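Local coordinates for tail assembly chaperone (Enterobacteria phage HK97, PDB 2OB9), which probably acts as a chaperone in assembling the phage tail, and has a spiral structure conserved among highly diverged tail assembly chaperones, at residues R98-G102 with P103-R107; S106-L109 with K110-L113; K64-R67 with N68-D72; P87-S90 with V91-E95; V74-I77 with D78-D82. All coordinates share one frame; numbering follows the deposited sequence.

Contact 1 of 5, residues R98-G102 with P103-R107; sequences REIYG and PVHSR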
loop_
_atom_site.group_PDB
_atom_site.type_symbol
_atom_site.label_atom_id
_atom_site.label_comp_id
_atom_site.label_asym_id
_atom_site.label_seq_id
_atom_site.Cartn_x
_atom_site.Cartn_y
_atom_site.Cartn_z
ATOM N N ARG A 98 3.224 33.399 12.335
ATOM C CA ARG A 98 4.354 32.620 11.823
ATOM C C ARG A 98 5.720 33.346 11.832
ATOM O O ARG A 98 6.738 32.727 12.169
ATOM C CB ARG A 98 4.045 32.084 10.411
ATOM C CG ARG A 98 4.270 30.573 10.245
ATOM C CD ARG A 98 4.253 30.128 8.755
ATOM N NE ARG A 98 2.901 30.024 8.207
ATOM C CZ ARG A 98 2.511 30.501 7.027
ATOM N NH1 ARG A 98 3.362 31.132 6.237
ATOM N NH2 ARG A 98 1.255 30.340 6.635
ATOM N N GLU A 99 5.755 34.642 11.501
ATOM C CA GLU A 99 7.040 35.365 11.516
ATOM C C GLU A 99 7.636 35.716 12.892
ATOM O O GLU A 99 8.856 35.958 12.995
ATOM C CB GLU A 99 7.063 36.580 10.575
ATOM C CG GLU A 99 5.893 37.519 10.617
ATOM C CD GLU A 99 6.163 38.810 9.821
ATOM O OE1 GLU A 99 7.192 39.485 10.092
ATOM O OE2 GLU A 99 5.344 39.147 8.926
ATOM N N ILE A 100 6.814 35.706 13.937
ATOM C CA ILE A 100 7.295 35.988 15.282
ATOM C C ILE A 100 7.277 34.777 16.194
ATOM O O ILE A 100 7.746 34.858 17.321
ATOM C CB ILE A 100 6.526 37.202 15.998
ATOM C CG1 ILE A 100 5.414 36.750 16.993
ATOM C CG2 ILE A 100 6.194 38.358 15.025
ATOM C CD1 ILE A 100 4.094 36.216 16.495
ATOM N N TYR A 101 6.714 33.665 15.731
ATOM C CA TYR A 101 6.611 32.467 16.538
ATOM C C TYR A 101 7.982 31.961 16.998
ATOM O O TYR A 101 8.888 31.689 16.189
ATOM C CB TYR A 101 5.860 31.387 15.760
ATOM C CG TYR A 101 5.444 30.137 16.518
ATOM C CD1 TYR A 101 4.170 30.034 17.103
ATOM C CD2 TYR A 101 6.285 29.017 16.575
ATOM C CE1 TYR A 101 3.763 28.848 17.752
ATOM C CE2 TYR A 101 5.890 27.835 17.212
ATOM C CZ TYR A 101 4.626 27.763 17.810
ATOM O OH TYR A 101 4.229 26.604 18.448
ATOM N N GLY A 102 8.124 31.827 18.309
ATOM C CA GLY A 102 9.364 31.348 18.882
ATOM C C GLY A 102 9.119 30.566 20.152
ATOM O O GLY A 102 8.027 30.011 20.341
ATOM N N PRO A 103 10.142 30.490 21.015
ATOM C CA PRO A 103 10.194 29.608 22.190
ATOM C C PRO A 103 8.997 29.692 23.163
ATOM O O PRO A 103 8.527 28.664 23.638
ATOM C CB PRO A 103 11.504 30.032 22.880
ATOM C CG PRO A 103 12.360 30.524 21.764
ATOM C CD PRO A 103 11.390 31.255 20.854
ATOM N N VAL A 104 8.538 30.892 23.481
ATOM C CA VAL A 104 7.398 31.073 24.377
ATOM C C VAL A 104 6.100 30.500 23.781
ATOM O O VAL A 104 5.415 29.706 24.428
ATOM C CB VAL A 104 7.233 32.570 24.825
ATOM C CG1 VAL A 104 5.986 32.757 25.721
ATOM C CG2 VAL A 104 8.490 33.035 25.536
ATOM N N HIS A 105 5.787 30.898 22.548
ATOM C CA HIS A 105 4.607 30.408 21.844
ATOM C C HIS A 105 4.600 28.886 21.794
ATOM O O HIS A 105 3.591 28.244 22.020
ATOM C CB HIS A 105 4.562 30.964 20.420
ATOM C CG HIS A 105 4.756 32.446 20.352
ATOM N ND1 HIS A 105 5.978 33.043 20.563
ATOM C CD2 HIS A 105 3.876 33.453 20.142
ATOM C CE1 HIS A 105 5.854 34.348 20.455
ATOM N NE2 HIS A 105 4.580 34.624 20.229
ATOM N N SER A 106 5.746 28.316 21.502
ATOM C CA SER A 106 5.831 26.890 21.318
ATOM C C SER A 106 5.715 26.141 22.648
ATOM O O SER A 106 5.169 25.065 22.693
ATOM C CB SER A 106 7.084 26.537 20.521
ATOM O OG SER A 106 8.173 26.242 21.388
ATOM N N ARG A 107 6.183 26.756 23.729
ATOM C CA ARG A 107 6.027 26.222 25.102
ATOM C C ARG A 107 4.571 26.373 25.582
ATOM O O ARG A 107 4.075 25.565 26.345
ATOM C CB ARG A 107 6.953 26.975 26.051
ATOM C CG ARG A 107 6.921 26.464 27.491
ATOM C CD ARG A 107 7.703 27.353 28.527
ATOM N NE ARG A 107 7.175 28.733 28.713
ATOM C CZ ARG A 107 6.049 29.029 29.372
ATOM N NH1 ARG A 107 5.289 28.055 29.892
ATOM N NH2 ARG A 107 5.674 30.308 29.513
#

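Contact 2 of 5, residues S106-L109 with K110-L113; sequences SRLL and KQAL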
loop_
_atom_site.group_PDB
_atom_site.type_symbol
_atom_site.label_atom_id
_atom_site.label_comp_id
_atom_site.label_asym_id
_atom_site.label_seq_id
_atom_site.Cartn_x
_atom_site.Cartn_y
_atom_site.Cartn_z
ATOM N N SER A 106 5.746 28.316 21.502
ATOM C CA SER A 106 5.831 26.890 21.318
ATOM C C SER A 106 5.715 26.141 22.648
ATOM O O SER A 106 5.169 25.065 22.693
ATOM C CB SER A 106 7.084 26.537 20.521
ATOM O OG SER A 106 8.173 26.242 21.388
ATOM N N ARG A 107 6.183 26.756 23.729
ATOM C CA ARG A 107 6.027 26.222 25.102
ATOM C C ARG A 107 4.571 26.373 25.582
ATOM O O ARG A 107 4.075 25.565 26.345
ATOM C CB ARG A 107 6.953 26.975 26.051
ATOM C CG ARG A 107 6.921 26.464 27.491
ATOM C CD ARG A 107 7.703 27.353 28.527
ATOM N NE ARG A 107 7.175 28.733 28.713
ATOM C CZ ARG A 107 6.049 29.029 29.372
ATOM N NH1 ARG A 107 5.289 28.055 29.892
ATOM N NH2 ARG A 107 5.674 30.308 29.513
ATOM N N LEU A 108 3.890 27.423 25.125
ATOM C CA LEU A 108 2.463 27.593 25.423
ATOM C C LEU A 108 1.615 26.592 24.625
ATOM O O LEU A 108 0.681 26.029 25.178
ATOM C CB LEU A 108 1.989 29.059 25.202
ATOM C CG LEU A 108 2.459 30.093 26.241
ATOM C CD1 LEU A 108 2.085 31.491 25.820
ATOM C CD2 LEU A 108 1.889 29.810 27.657
ATOM N N LEU A 109 1.953 26.344 23.359
ATOM C CA LEU A 109 1.312 25.277 22.622
ATOM C C LEU A 109 1.388 23.923 23.351
ATOM O O LEU A 109 0.353 23.250 23.491
ATOM C CB LEU A 109 1.851 25.157 21.203
ATOM C CG LEU A 109 1.308 24.057 20.257
ATOM C CD1 LEU A 109 -0.237 24.067 20.191
ATOM C CD2 LEU A 109 1.863 24.264 18.832
ATOM N N LYS A 110 2.589 23.529 23.795
ATOM C CA LYS A 110 2.779 22.261 24.509
ATOM C C LYS A 110 1.935 22.143 25.761
ATOM O O LYS A 110 1.278 21.151 25.967
ATOM C CB LYS A 110 4.257 22.017 24.845
ATOM C CG LYS A 110 4.997 21.380 23.688
ATOM C CD LYS A 110 6.482 21.469 23.862
ATOM C CE LYS A 110 7.205 21.020 22.594
ATOM N NZ LYS A 110 7.359 19.531 22.519
ATOM N N GLN A 111 1.983 23.164 26.602
ATOM C CA GLN A 111 1.162 23.265 27.783
ATOM C C GLN A 111 -0.316 23.053 27.397
ATOM O O GLN A 111 -0.994 22.249 28.037
ATOM C CB GLN A 111 1.401 24.626 28.434
ATOM C CG GLN A 111 1.542 24.614 29.941
ATOM C CD GLN A 111 1.844 25.991 30.537
ATOM O OE1 GLN A 111 1.536 26.256 31.708
ATOM N NE2 GLN A 111 2.455 26.862 29.747
ATOM N N ALA A 112 -0.796 23.711 26.326
ATOM C CA ALA A 112 -2.196 23.513 25.865
ATOM C C ALA A 112 -2.525 22.062 25.441
ATOM O O ALA A 112 -3.591 21.528 25.792
ATOM C CB ALA A 112 -2.566 24.483 24.750
ATOM N N LEU A 113 -1.613 21.445 24.688
ATOM C CA LEU A 113 -1.748 20.050 24.260
ATOM C C LEU A 113 -1.675 19.069 25.439
ATOM O O LEU A 113 -2.230 18.018 25.338
ATOM C CB LEU A 113 -0.740 19.662 23.135
ATOM C CG LEU A 113 -0.771 20.541 21.863
ATOM C CD1 LEU A 113 0.236 20.093 20.806
ATOM C CD2 LEU A 113 -2.166 20.626 21.303
#

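Contact 3 of 5, residues K64-R67 with N68-D72; sequences KAHR and NLCAD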
loop_
_atom_site.group_PDB
_atom_site.type_symbol
_atom_site.label_atom_id
_atom_site.label_comp_id
_atom_site.label_asym_id
_atom_site.label_seq_id
_atom_site.Cartn_x
_atom_site.Cartn_y
_atom_site.Cartn_z
ATOM N N LYS A 64 10.298 19.355 5.812
ATOM C CA LYS A 64 9.697 18.690 6.976
ATOM C C LYS A 64 9.547 19.605 8.216
ATOM O O LYS A 64 8.457 19.720 8.753
ATOM C CB LYS A 64 10.456 17.402 7.342
ATOM C CG LYS A 64 9.930 16.746 8.637
ATOM C CD LYS A 64 10.706 15.445 9.021
ATOM C CE LYS A 64 10.012 14.810 10.305
ATOM N NZ LYS A 64 10.007 15.787 11.485
ATOM N N ALA A 65 10.636 20.248 8.657
ATOM C CA ALA A 65 10.595 21.279 9.739
ATOM C C ALA A 65 9.737 22.514 9.464
ATOM O O ALA A 65 9.178 23.106 10.391
ATOM C CB ALA A 65 12.004 21.734 10.107
ATOM N N HIS A 66 9.661 22.947 8.213
ATOM C CA HIS A 66 8.904 24.163 7.914
ATOM C C HIS A 66 7.401 23.930 8.069
ATOM O O HIS A 66 6.690 24.742 8.679
ATOM C CB HIS A 66 9.208 24.680 6.505
ATOM C CG HIS A 66 8.374 25.856 6.121
ATOM N ND1 HIS A 66 8.504 27.087 6.727
ATOM C CD2 HIS A 66 7.377 25.982 5.215
ATOM C CE1 HIS A 66 7.642 27.930 6.187
ATOM N NE2 HIS A 66 6.951 27.285 5.263
ATOM N N ARG A 67 6.937 22.805 7.541
ATOM C CA ARG A 67 5.529 22.492 7.578
ATOM C C ARG A 67 5.067 22.117 8.987
ATOM O O ARG A 67 3.920 22.372 9.346
ATOM C CB ARG A 67 5.181 21.427 6.532
ATOM C CG ARG A 67 5.333 20.039 7.033
ATOM C CD ARG A 67 5.443 19.047 5.910
ATOM N NE ARG A 67 5.386 17.712 6.491
ATOM C CZ ARG A 67 5.744 16.606 5.866
ATOM N NH1 ARG A 67 6.197 16.661 4.616
ATOM N NH2 ARG A 67 5.657 15.451 6.510
ATOM N N ASN A 68 5.963 21.576 9.805
ATOM C CA ASN A 68 5.648 21.330 11.210
ATOM C C ASN A 68 5.505 22.627 11.976
ATOM O O ASN A 68 4.655 22.777 12.861
ATOM C CB ASN A 68 6.669 20.384 11.843
ATOM C CG ASN A 68 6.393 18.914 11.492
ATOM O OD1 ASN A 68 5.334 18.354 11.842
ATOM N ND2 ASN A 68 7.330 18.283 10.808
ATOM N N LEU A 69 6.322 23.595 11.597
ATOM C CA LEU A 69 6.219 24.931 12.128
ATOM C C LEU A 69 4.882 25.579 11.749
ATOM O O LEU A 69 4.175 26.031 12.617
ATOM C CB LEU A 69 7.404 25.771 11.668
ATOM C CG LEU A 69 7.415 27.200 12.211
ATOM C CD1 LEU A 69 7.903 27.221 13.695
ATOM C CD2 LEU A 69 8.263 28.113 11.252
ATOM N N CYS A 70 4.558 25.614 10.460
ATOM C CA CYS A 70 3.248 26.038 9.967
ATOM C C CYS A 70 2.067 25.414 10.670
ATOM O O CYS A 70 1.108 26.109 11.008
ATOM C CB CYS A 70 3.105 25.747 8.474
ATOM S SG CYS A 70 4.270 26.653 7.539
ATOM N N ALA A 71 2.118 24.096 10.827
ATOM C CA ALA A 71 1.088 23.347 11.537
ATOM C C ALA A 71 1.044 23.742 13.003
ATOM O O ALA A 71 -0.054 23.900 13.563
ATOM C CB ALA A 71 1.340 21.870 11.409
ATOM N N ASP A 72 2.228 23.905 13.627
ATOM C CA ASP A 72 2.284 24.306 15.032
ATOM C C ASP A 72 1.629 25.685 15.189
ATOM O O ASP A 72 0.811 25.904 16.089
ATOM C CB ASP A 72 3.716 24.315 15.591
ATOM C CG ASP A 72 4.257 22.927 15.881
ATOM O OD1 ASP A 72 3.535 21.933 15.652
ATOM O OD2 ASP A 72 5.434 22.811 16.313
#

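Contact 4 of 5, residues P87-S90 with V91-E95; sequences PVFS and VDEEE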
loop_
_atom_site.group_PDB
_atom_site.type_symbol
_atom_site.label_atom_id
_atom_site.label_comp_id
_atom_site.label_asym_id
_atom_site.label_seq_id
_atom_site.Cartn_x
_atom_site.Cartn_y
_atom_site.Cartn_z
ATOM N N PRO A 87 -10.436 34.456 21.870
ATOM C CA PRO A 87 -9.257 34.238 20.999
ATOM C C PRO A 87 -8.336 35.455 20.948
ATOM O O PRO A 87 -8.810 36.572 20.775
ATOM C CB PRO A 87 -9.890 34.039 19.609
ATOM C CG PRO A 87 -11.327 34.780 19.725
ATOM C CD PRO A 87 -11.690 34.244 21.114
ATOM N N VAL A 88 -7.033 35.267 21.096
ATOM C CA VAL A 88 -6.111 36.390 20.863
ATOM C C VAL A 88 -5.953 36.709 19.349
ATOM O O VAL A 88 -5.879 37.890 18.946
ATOM C CB VAL A 88 -4.709 36.150 21.518
ATOM C CG1 VAL A 88 -3.796 37.359 21.286
ATOM C CG2 VAL A 88 -4.840 35.896 23.008
ATOM N N PHE A 89 -5.841 35.649 18.537
ATOM C CA PHE A 89 -5.566 35.748 17.113
ATOM C C PHE A 89 -6.692 35.079 16.392
ATOM O O PHE A 89 -7.233 34.086 16.887
ATOM C CB PHE A 89 -4.245 35.058 16.741
ATOM C CG PHE A 89 -3.040 35.648 17.420
ATOM C CD1 PHE A 89 -2.586 36.932 17.077
ATOM C CD2 PHE A 89 -2.349 34.925 18.406
ATOM C CE1 PHE A 89 -1.476 37.515 17.716
ATOM C CE2 PHE A 89 -1.219 35.483 19.046
ATOM C CZ PHE A 89 -0.778 36.788 18.695
ATOM N N SER A 90 -7.108 35.639 15.255
ATOM C CA SER A 90 -7.991 34.891 14.376
ATOM C C SER A 90 -7.164 33.937 13.494
ATOM O O SER A 90 -5.943 34.099 13.297
ATOM C CB SER A 90 -8.828 35.829 13.485
ATOM O OG SER A 90 -7.971 36.441 12.548
ATOM N N VAL A 91 -7.867 32.941 12.960
ATOM C CA VAL A 91 -7.377 32.089 11.863
ATOM C C VAL A 91 -6.676 32.894 10.758
ATOM O O VAL A 91 -5.652 32.465 10.230
ATOM C CB VAL A 91 -8.536 31.168 11.313
ATOM C CG1 VAL A 91 -9.928 31.818 11.502
ATOM C CG2 VAL A 91 -8.305 30.750 9.865
ATOM N N ASP A 92 -7.195 34.088 10.470
ATOM C CA ASP A 92 -6.706 34.902 9.375
ATOM C C ASP A 92 -5.313 35.511 9.562
ATOM O O ASP A 92 -4.699 35.957 8.597
ATOM C CB ASP A 92 -7.737 35.986 9.014
ATOM C CG ASP A 92 -9.023 35.400 8.453
ATOM O OD1 ASP A 92 -8.984 34.319 7.814
ATOM O OD2 ASP A 92 -10.084 36.020 8.649
ATOM N N GLU A 93 -4.815 35.557 10.791
ATOM C CA GLU A 93 -3.472 36.107 11.000
ATOM C C GLU A 93 -2.426 35.055 11.308
ATOM O O GLU A 93 -1.467 35.315 12.025
ATOM C CB GLU A 93 -3.461 37.281 12.004
ATOM C CG GLU A 93 -4.112 37.049 13.370
ATOM C CD GLU A 93 -4.799 38.328 13.904
ATOM O OE1 GLU A 93 -5.900 38.255 14.448
ATOM O OE2 GLU A 93 -4.240 39.416 13.778
ATOM N N GLU A 94 -2.603 33.870 10.724
ATOM C CA GLU A 94 -1.651 32.776 10.864
ATOM C C GLU A 94 -0.267 33.214 10.423
ATOM O O GLU A 94 0.711 33.064 11.148
ATOM C CB GLU A 94 -2.112 31.577 10.027
ATOM C CG GLU A 94 -1.117 30.391 9.954
ATOM C CD GLU A 94 -1.433 29.453 8.766
ATOM O OE1 GLU A 94 -2.251 28.514 8.947
ATOM O OE2 GLU A 94 -0.875 29.670 7.659
ATOM N N GLU A 95 -0.220 33.769 9.227
ATOM C CA GLU A 95 0.992 34.231 8.574
ATOM C C GLU A 95 1.723 35.338 9.337
ATOM O O GLU A 95 2.952 35.336 9.390
ATOM C CB GLU A 95 0.621 34.687 7.154
ATOM C CG GLU A 95 -0.839 35.191 7.083
ATOM C CD GLU A 95 -1.888 34.140 6.665
ATOM O OE1 GLU A 95 -1.725 33.461 5.618
ATOM O OE2 GLU A 95 -2.919 34.040 7.366
#

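Contact 5 of 5, residues V74-I77 with D78-D82; sequences VLFI and DVLCD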
loop_
_atom_site.group_PDB
_atom_site.type_symbol
_atom_site.label_atom_id
_atom_site.label_comp_id
_atom_site.label_asym_id
_atom_site.label_seq_id
_atom_site.Cartn_x
_atom_site.Cartn_y
_atom_site.Cartn_z
ATOM N N VAL A 74 -0.773 27.068 13.640
ATOM C CA VAL A 74 -2.219 26.877 13.437
ATOM C C VAL A 74 -2.905 26.350 14.669
ATOM O O VAL A 74 -3.997 26.815 15.033
ATOM C CB VAL A 74 -2.494 25.911 12.229
ATOM C CG1 VAL A 74 -3.831 25.095 12.377
ATOM C CG2 VAL A 74 -2.449 26.674 10.942
ATOM N N LEU A 75 -2.285 25.366 15.305
ATOM C CA LEU A 75 -2.759 24.920 16.586
ATOM C C LEU A 75 -2.606 26.042 17.608
ATOM O O LEU A 75 -3.470 26.225 18.464
ATOM C CB LEU A 75 -2.024 23.637 17.060
ATOM C CG LEU A 75 -2.552 22.268 16.695
ATOM C CD1 LEU A 75 -1.778 21.163 17.427
ATOM C CD2 LEU A 75 -4.044 22.191 16.989
ATOM N N PHE A 76 -1.488 26.758 17.566
ATOM C CA PHE A 76 -1.228 27.820 18.574
ATOM C C PHE A 76 -2.289 28.912 18.618
ATOM O O PHE A 76 -2.760 29.346 19.695
ATOM C CB PHE A 76 0.151 28.464 18.369
ATOM C CG PHE A 76 0.394 29.661 19.277
ATOM C CD1 PHE A 76 0.709 29.483 20.625
ATOM C CD2 PHE A 76 0.296 30.969 18.784
ATOM C CE1 PHE A 76 0.929 30.590 21.469
ATOM C CE2 PHE A 76 0.513 32.083 19.640
ATOM C CZ PHE A 76 0.846 31.877 20.961
ATOM N N ILE A 77 -2.618 29.389 17.433
ATOM C CA ILE A 77 -3.590 30.410 17.256
ATOM C C ILE A 77 -4.934 29.965 17.831
ATOM O O ILE A 77 -5.697 30.771 18.315
ATOM C CB ILE A 77 -3.669 30.727 15.789
ATOM C CG1 ILE A 77 -2.541 31.684 15.412
ATOM C CG2 ILE A 77 -5.034 31.233 15.383
ATOM C CD1 ILE A 77 -2.214 31.603 13.912
ATOM N N ASP A 78 -5.187 28.668 17.802
ATOM C CA ASP A 78 -6.429 28.139 18.245
ATOM C C ASP A 78 -6.468 27.904 19.745
ATOM O O ASP A 78 -7.512 28.043 20.384
ATOM C CB ASP A 78 -6.697 26.834 17.512
ATOM C CG ASP A 78 -8.118 26.332 17.731
ATOM O OD1 ASP A 78 -9.072 27.005 17.262
ATOM O OD2 ASP A 78 -8.240 25.274 18.384
ATOM N N VAL A 79 -5.338 27.548 20.332
ATOM C CA VAL A 79 -5.337 27.286 21.767
ATOM C C VAL A 79 -5.278 28.517 22.653
ATOM O O VAL A 79 -5.666 28.436 23.804
ATOM C CB VAL A 79 -4.243 26.256 22.183
ATOM C CG1 VAL A 79 -4.368 24.995 21.353
ATOM C CG2 VAL A 79 -2.825 26.856 22.114
ATOM N N LEU A 80 -4.793 29.642 22.133
ATOM C CA LEU A 80 -4.431 30.798 22.972
ATOM C C LEU A 80 -5.548 31.800 23.098
ATOM O O LEU A 80 -5.984 32.375 22.099
ATOM C CB LEU A 80 -3.173 31.535 22.431
ATOM C CG LEU A 80 -2.641 32.678 23.319
ATOM C CD1 LEU A 80 -1.974 32.088 24.574
ATOM C CD2 LEU A 80 -1.670 33.622 22.569
ATOM N N CYS A 81 -5.966 32.036 24.344
ATOM C CA CYS A 81 -7.115 32.872 24.655
ATOM C C CYS A 81 -6.732 33.900 25.710
ATOM O O CYS A 81 -5.779 33.700 26.461
ATOM C CB CYS A 81 -8.294 32.003 25.141
ATOM S SG CYS A 81 -8.999 30.865 23.910
ATOM N N ASP A 82 -7.469 35.002 25.752
ATOM C CA ASP A 82 -7.348 35.964 26.836
ATOM C C ASP A 82 -8.159 35.498 28.067
ATOM O O ASP A 82 -8.821 34.473 28.005
ATOM C CB ASP A 82 -7.726 37.379 26.363
ATOM C CG ASP A 82 -9.224 37.549 26.053
ATOM O OD1 ASP A 82 -10.055 36.768 26.502
ATOM O OD2 ASP A 82 -9.585 38.506 25.352
HETATM O O HOH W 1 -5.194 32.904 19.460
#

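Contact 1 of 5, residues R98-G102 with P103-R107
His105 and Tyr101 carry the dense part of this loop-to-helix junction. The CB atom of His105 stands over one face of the phenol ring, 3.5 Å from Tyr101 CD1. In return the imidazole presents a face to Tyr101 CA, a CH-pi contact in which that carbon is 4.3 Å from the ring centroid. The two side chains slide past each other in opposite directions, so each ring covers the root of the other while the rings themselves meet obliquely. A trans first torsion of Tyr101 (chi1 -170°) sends the ring along the first helical turn, until its OH lies 3.3 Å from Ser106 CA.

Next along the chain, Gly102 is the N-cap residue of helix 103-113. Its fully extended backbone (phi -148°, psi -157°) suits a residue without a side chain, and its carbonyl oxygen accepts Ser106 N at 3.1 Å. Pro103 fits the next position, because a nitrogen in the first turn needs no hydrogen to offer. Ser106 OG has its stronger hydrogen bond with Asn117 ND2 of the second subunit, and a weak one to Pro103 O, at 3.3 Å.

The packing is looser toward Ile100, whose CG1 stays 4.0 Å from His105 NE2, a nitrogen hydrogen-bonded to Ala11 O of the second subunit. Pro103, partly exposed, turns its ring away from the loop and packs on Gly17 of that subunit. Inward, Tyr101 leans on Leu69 and Asp72 of helix 61-79, and the His105 ring meets Phe76 of that helix and Trp28 of the loop between strands 20-25 and 31-36.

Contact 2 of 5, residues S106-L109 with K110-L113
Arg107 and Gln111, one turn apart, run side by side in the same direction, yet their polar ends do not bond as modelled: Arg107 NH1 and Gln111 NE2 are 3.1 Å apart and both are donors. The orientation of the amide is therefore doubtful. Arg107 finds its real partner in Glu27, which takes NH2 in a salt bridge, and the bend at chi3 (63°) turns the guanidinium out of line with the rest of the chain.

Each of the four backbone N-H groups of 110-113 has an acceptor four residues back. Lys110 N reaches Ser106 O at 3.2 Å, Gln111 N reaches Arg107 O, Ala112 N reaches Leu108 O at 3.0 Å, and Leu113 N reaches Leu109 O at 2.9 Å. These are the i to i+4 bonds of an alpha-helix, the closing turns of helix 103-113. One side of the helix is apolar: Leu109 CD1 rests 3.9 Å from Leu113 CG, and both leucines face Leu75 of helix 61-79, where branched apolar chains belong.

The amide end of Gln111 lies beside Leu108 CD2, on a leucine that packs on Val23 and Trp28, while the backbone oxygen of Gln111 accepts Lys21 NZ. Long, flexible Lys110 reaches beyond its own chain, giving NZ to Asn118 O of the second subunit.

Contact 3 of 5, residues K64-R67 with N68-D72
Asn68 turns its amide back on Lys64, one turn earlier in the alpha-helix 61-79, whose regular i to i+4 bonding runs through both segments. With CG anti to its own carbonyl carbon (chi1 -80°), the side chain is steered toward the preceding turn. Its CB sits 3.6 Å from Lys64 O and CG comes to about the same distance. At the tip, ND2 approaches Lys64 O to 2.7 Å, but the N-H points well aside (125°), so the bond is weak. The same nitrogen is 3.7 Å from both CG and NZ of Lys64, whose otherwise extended chain bends at its last torsion. Lys64 O thus takes two donors of one residue, since Asn68 N also bonds to it, at 3.3 Å. Asparagine suits this place, being short enough for its amide to fold onto the backbone, while lysine suits the exposed surface here.

Round the helix the chemistry changes. Leu69 rests on Tyr101 of the same chain and on Trp43 of the second subunit, and the His66 ring meets Trp43 and Trp46 of that subunit, a good use for a flat, partly polar group at an interface. Cys70, small and polarisable, meets this imidazole in a sulfur-aromatic contact: its SG lies over one face of the His66 ring, offset toward the rim, with His66 NE2 the nearest ring atom at 3.6 Å.

Contact 4 of 5, residues P87-S90 with V91-E95
Phe89 and Glu93 cross at about a right angle, the phenyl and carboxylate planes 72° apart. The touching parts are aliphatic on the glutamate side: Glu93 CG lies 3.9 Å from Phe89 CB and slightly farther from Phe89 CD1, approaching the ring obliquely. One face of this ring is covered by Val88 CG1, which sits over its centre, and Phe89 also packs on Phe76 and Leu80, so that an aromatic residue is well suited to the buried side of the turn.

Beyond CG the glutamate bends at chi2 (-145°) and carries its carboxylate past the phenylalanine to Ser90. There Ser90 N donates to Glu93 OE1 at 3.0 Å in a nearly straight bond (169°), using the lone pair that faces away from the other oxygen. Glu93 N answers with a bond to Ser90 O at 3.1 Å, the nitrogen standing well above the Ser90 carbonyl plane. This Ser-x-x-Glu arrangement resembles one half of a capping box, in which a glutamate returns to the backbone N-H of the residue opening the turn. In place of the other half, Ser90 OG accepts Asp92 N at 3.2 Å in the manner of an ST turn, though the bond is weak, where the chain enters the short 3-10 segment 91-92. Serine is apt here because its hydroxyl is close enough to the backbone to meet the N-H two residues on.

Glu93 is the N-cap residue of helix 94-98. The two carboxylate oxygens of Glu94 pair with Arg98 and Arg45, and Val88 O accepts Lys8 NZ of the second subunit.

Contact 5 of 5, residues V74-I77 with D78-D82
The backbone stays helical through Val79 and leaves at Leu80 (psi 121°): Val79 N reaches Leu75 O at 3.0 Å, while Leu80 N bonds only weakly to Phe76 O at 3.2 Å, and Asp78 N adds a weak i to i+3 bond to Leu75 O.

Phe76 and Leu80 lie side by side and point the same way. Both carry CG anti to the backbone N (chi1 173° in Phe76), which lines the phenyl ring up with the leucine branch, and Phe76 CZ meets Leu80 CD2 at 3.5 Å. Farther back, Leu80 CB stands over one face of the ring, displaced toward its rim. Large apolar residues suit this buried exit. The small branches of Val79 pack against the helix end, CG1 lying 3.3 Å from Leu75 O. Asp78 rests its CB 3.4 Å from Leu75 O and sends its carboxylate away from residues 74-77, where OD2 takes Arg36 NH1 and Ser39 N. A water lies between Ile77 O and Leu80 O, 2.8 Å from Leu80 O, and more acceptors are in reach than it has protons.

The unit joins the long helix 61-79 to strand 80-81, outermost in the sheet of this chain, whose Cys81 bonds by its backbone with Val34 of strand 31-36. Ile77 and Phe76 cover Val97 of helix 94-98, while Leu75 faces Trp43 and Trp46 of helix 40-49.

How the contacts relate
Contact 5 is the buried centre, and contact 3, farther along the same helix 61-79, is a surface patch whose histidine meets tryptophans of the second subunit, while its amide folds back on its own helix. Contacts 1 and 2 share helix 103-113: the first opens it through a glycine cap and two obliquely met rings, the second runs on with leucines that pack on contact 5, where Ala112 CB touches Val79 CB at 3.5 Å. Contact 4 adjoins contact 5 through Val88 and Leu80 and leads into helix 94-98 through a turn in which a glutamate carboxylate accepts a backbone N-H. Contacts 1 to 4 have several links to the second subunit; contact 5 meets it through packing of Asp82.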